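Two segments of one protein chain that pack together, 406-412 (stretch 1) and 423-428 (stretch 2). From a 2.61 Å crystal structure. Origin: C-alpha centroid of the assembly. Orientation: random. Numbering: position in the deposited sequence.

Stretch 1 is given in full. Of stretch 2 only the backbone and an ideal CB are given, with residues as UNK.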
ATOM      1  N   ARG A 406      -2.881   7.614   4.372  1.00 47.01           N
ATOM      2  CA  ARG A 406      -3.634   7.165   5.537  1.00 55.91           C
ATOM      3  C   ARG A 406      -2.839   6.082   6.248  1.00 53.81           C
ATOM      4  O   ARG A 406      -2.413   5.105   5.623  1.00 51.38           O
ATOM      5  CB  ARG A 406      -5.028   6.638   5.159  1.00 41.59           C
ATOM      6  CG  ARG A 406      -5.781   6.029   6.340  1.00 44.60           C
ATOM      7  CD  ARG A 406      -7.285   5.858   6.089  1.00 54.08           C
ATOM      8  NE  ARG A 406      -7.970   7.125   5.837  1.00 53.49           N
ATOM      9  CZ  ARG A 406      -8.512   7.465   4.671  1.00 54.41           C
ATOM     10  NH1 ARG A 406      -8.464   6.627   3.643  1.00 54.86           N
ATOM     11  NH2 ARG A 406      -9.112   8.639   4.531  1.00 49.22           N
ATOM     12  N   MET A 407      -2.666   6.241   7.556  1.00 51.73           N
ATOM     13  CA  MET A 407      -1.968   5.259   8.371  1.00 55.42           C
ATOM     14  C   MET A 407      -2.959   4.570   9.299  1.00 56.52           C
ATOM     15  O   MET A 407      -3.773   5.230   9.959  1.00 59.48           O
ATOM     16  CB  MET A 407      -0.844   5.913   9.180  1.00 64.62           C
ATOM     17  CG  MET A 407      -0.100   4.937  10.078  1.00 80.00           C
ATOM     18  SD  MET A 407       1.655   5.321  10.225  1.00 88.57           S
ATOM     19  CE  MET A 407       1.602   7.105  10.108  1.00 94.38           C
ATOM     20  N   VAL A 408      -2.897   3.246   9.327  1.00 51.43           N
ATOM     21  CA  VAL A 408      -3.747   2.422  10.176  1.00 56.72           C
ATOM     22  C   VAL A 408      -2.869   1.845  11.278  1.00 64.52           C
ATOM     23  O   VAL A 408      -2.057   0.944  11.029  1.00 62.99           O
ATOM     24  CB  VAL A 408      -4.440   1.311   9.379  1.00 46.70           C
ATOM     25  CG1 VAL A 408      -5.294   0.463  10.299  1.00 46.79           C
ATOM     26  CG2 VAL A 408      -5.271   1.908   8.257  1.00 43.31           C
ATOM     27  N   ILE A 409      -3.009   2.376  12.489  1.00 62.81           N
ATOM     28  CA  ILE A 409      -2.272   1.887  13.647  1.00 64.88           C
ATOM     29  C   ILE A 409      -3.048   0.721  14.245  1.00 61.84           C
ATOM     30  O   ILE A 409      -4.127   0.906  14.810  1.00 71.92           O
ATOM     31  CB  ILE A 409      -2.054   2.992  14.687  1.00 68.02           C
ATOM     32  CG1 ILE A 409      -1.360   4.193  14.053  1.00 68.58           C
ATOM     33  CG2 ILE A 409      -1.233   2.468  15.855  1.00 76.64           C
ATOM     34  CD1 ILE A 409       0.012   3.885  13.538  1.00 71.23           C
ATOM     35  N   CYS A 410      -2.501  -0.483  14.121  1.00 58.79           N
ATOM     36  CA  CYS A 410      -3.076  -1.661  14.753  1.00 57.48           C
ATOM     37  C   CYS A 410      -2.438  -1.843  16.126  1.00 74.03           C
ATOM     38  O   CYS A 410      -1.208  -1.852  16.245  1.00 83.68           O
ATOM     39  CB  CYS A 410      -2.840  -2.898  13.883  1.00 59.44           C
ATOM     40  SG  CYS A 410      -3.643  -2.817  12.255  1.00 80.25           S
ATOM     41  N   VAL A 411      -3.263  -2.004  17.158  1.00 74.07           N
ATOM     42  CA  VAL A 411      -2.762  -2.147  18.522  1.00 76.35           C
ATOM     43  C   VAL A 411      -3.501  -3.281  19.219  1.00 74.83           C
ATOM     44  O   VAL A 411      -4.696  -3.495  18.990  1.00 85.90           O
ATOM     45  CB  VAL A 411      -2.888  -0.843  19.337  1.00 77.16           C
ATOM     46  CG1 VAL A 411      -1.922   0.219  18.825  1.00 70.38           C
ATOM     47  CG2 VAL A 411      -4.300  -0.336  19.296  1.00 71.02           C
ATOM     48  N   ASN A 412      -2.781  -4.016  20.069  1.00 75.37           N
ATOM     49  CA  ASN A 412      -3.377  -5.081  20.855  1.00 80.43           C
ATOM     50  C   ASN A 412      -3.679  -4.578  22.256  1.00 91.53           C
ATOM     51  O   ASN A 412      -2.766  -4.087  22.937  1.00 90.08           O
ATOM     52  CB  ASN A 412      -2.450  -6.290  20.915  1.00 83.66           C
ATOM     53  CG  ASN A 412      -3.159  -7.550  21.395  1.00 87.96           C
ATOM     54  OD1 ASN A 412      -3.947  -7.514  22.340  1.00 88.69           O
ATOM     55  ND2 ASN A 412      -2.895  -8.666  20.727  1.00 86.96           N
ATOM     56  N   UNK A 423       4.423   3.469  21.811  1.00110.97           N
ATOM     57  CA  UNK A 423       5.119   3.941  20.620  1.00112.68           C
ATOM     58  C   UNK A 423       4.193   3.961  19.410  1.00107.83           C
ATOM     59  O   UNK A 423       4.288   4.860  18.567  1.00109.26           O
ATOM     60  CB  UNK A 423       6.338   3.062  20.334  1.00112.68           C
ATOM     61  N   UNK A 424       3.297   2.976  19.310  1.00106.87           N
ATOM     62  CA  UNK A 424       2.392   2.905  18.168  1.00 93.42           C
ATOM     63  C   UNK A 424       1.370   4.031  18.203  1.00 86.59           C
ATOM     64  O   UNK A 424       0.977   4.556  17.155  1.00 82.53           O
ATOM     65  CB  UNK A 424       1.680   1.551  18.136  1.00 93.42           C
ATOM     66  N   UNK A 425       0.917   4.406  19.399  1.00 93.60           N
ATOM     67  CA  UNK A 425      -0.041   5.493  19.538  1.00 90.86           C
ATOM     68  C   UNK A 425       0.618   6.864  19.468  1.00 89.19           C
ATOM     69  O   UNK A 425      -0.093   7.870  19.416  1.00 89.53           O
ATOM     70  CB  UNK A 425      -0.799   5.353  20.860  1.00 90.86           C
ATOM     71  N   UNK A 426       1.953   6.927  19.481  1.00 98.90           N
ATOM     72  CA  UNK A 426       2.643   8.198  19.291  1.00100.79           C
ATOM     73  C   UNK A 426       2.426   8.778  17.898  1.00 97.75           C
ATOM     74  O   UNK A 426       2.653   9.975  17.697  1.00 95.23           O
ATOM     75  CB  UNK A 426       4.141   8.020  19.546  1.00100.79           C
ATOM     76  N   UNK A 427       1.994   7.958  16.935  1.00 89.74           N
ATOM     77  CA  UNK A 427       1.621   8.445  15.612  1.00 86.84           C
ATOM     78  C   UNK A 427       0.336   9.261  15.622  1.00 92.09           C
ATOM     79  O   UNK A 427      -0.100   9.704  14.554  1.00 93.39           O
ATOM     80  CB  UNK A 427       1.469   7.265  14.650  1.00 86.84           C
ATOM     81  N   UNK A 428      -0.277   9.450  16.791  1.00 96.42           N
ATOM     82  CA  UNK A 428      -1.580  10.093  16.884  1.00 94.79           C
ATOM     83  C   UNK A 428      -1.505  11.541  16.422  1.00 99.40           C
ATOM     84  O   UNK A 428      -0.481  12.216  16.567  1.00102.50           O
ATOM     85  CB  UNK A 428      -2.110  10.022  18.317  1.00 94.79           C
TER

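Stretch 1 runs as a strand from 406 to 411, and its alternation sets the terms of the contact. Met407, Ile409 and Val411 point their CA-to-CB bonds toward stretch 2, while Cys410 points away, so the surface on offer is a row of three apolar side chains with neither a charge nor a side-chain hydrogen-bonding group. Whatever answers it should be apolar and shaped to fit.

Position 423 has helical backbone angles, -77/-37, and its ideal CB finds nothing of stretch 1 within 5.5 Å. This contact therefore leaves the choice open, and many small or polar residues would serve. The deposited residue is Ser423, with chi1 in p and its hydroxyl hydrogen-bonded elsewhere in the structure.

Position 424 is the tight one. Still helical at -69/-36, it points its CB toward the strand, where the ideal CB already lies 3.8 Å from Ile409 CG2 and 3.9 Å from Val411 CG1. The backbone is close too: its CA is 6.6 Å from the CA of Ile409, and its carbonyl O is 3.3 Å from Ile409 CG2. With two branched side chains already at van der Waals distance from the CB, a small residue suits best; alanine is the natural reading, with glycine or serine possible on size, though glycine would give up the methyl contacts and serine would bring a hydroxyl to an apolar surface. The deposited residue is Ala424, and its methyl group touches both Ile409 and Val411.

At 425 the CB points sideways, with nothing of stretch 1 within 5.5 Å. A short side chain would miss the strand, but a longer apolar one could bend back toward Val411; leucine, methionine or isoleucine are reasonable candidates. Leu425 is found, in the m, t rotamer, and its end comes nearer than its CB: CD2 reaches 4.1 Å from Val411 CG1.

Position 426 is out of reach of the strand, and its angles of -65/-18 ask for nothing unusual. Almost any residue would be compatible with this contact. Ala426 occupies it, its N making a weak hydrogen bond to the O of Ser423.

Position 427 points its CB toward the strand again, but with more room. The ideal CB is 3.8 Å from Ile409 CD1 and 4.5 Å from Met407 CE, so the side chain starts against isoleucine and can extend beside methionine. Leucine, methionine or an aromatic would all be sensible; a flat ring has the particular merit of offering a face to sulfur. Phe427 does this. Met407 SD sits over one face, 4.2 Å from the centroid of the Phe427 ring and 19° off its normal, while Met407 CE approaches Phe427 CD1 to 3.5 Å.

Position 428 points away, so stretch 1 sets no demand. Ala428 is deposited, and its N donates to the O of Leu425 at 3.1 Å. No hydrogen bond crosses between the stretches: the rule here is small against the branched pair, large beside the sulfur.

Stretch 2 423-428: SALAFA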
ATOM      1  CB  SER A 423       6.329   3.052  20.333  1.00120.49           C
ATOM      2  OG  SER A 423       5.917   1.730  20.023  1.00119.33           O
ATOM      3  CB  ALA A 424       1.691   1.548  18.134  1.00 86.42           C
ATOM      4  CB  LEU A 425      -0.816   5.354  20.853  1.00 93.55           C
ATOM      5  CG  LEU A 425      -1.681   4.102  21.040  1.00 81.56           C
ATOM      6  CD1 LEU A 425      -2.211   4.030  22.457  1.00 81.73           C
ATOM      7  CD2 LEU A 425      -2.824   4.058  20.050  1.00 81.20           C
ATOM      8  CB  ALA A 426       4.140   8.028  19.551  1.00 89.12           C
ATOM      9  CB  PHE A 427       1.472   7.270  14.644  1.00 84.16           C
ATOM     10  CG  PHE A 427       2.776   6.768  14.084  1.00 88.00           C
ATOM     11  CD1 PHE A 427       3.414   7.446  13.059  1.00 86.18           C
ATOM     12  CD2 PHE A 427       3.356   5.611  14.577  1.00 92.05           C
ATOM     13  CE1 PHE A 427       4.605   6.981  12.535  1.00 81.94           C
ATOM     14  CE2 PHE A 427       4.551   5.144  14.058  1.00 91.83           C
ATOM     15  CZ  PHE A 427       5.174   5.829  13.037  1.00 83.73           C
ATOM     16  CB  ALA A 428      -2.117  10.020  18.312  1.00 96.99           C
TER
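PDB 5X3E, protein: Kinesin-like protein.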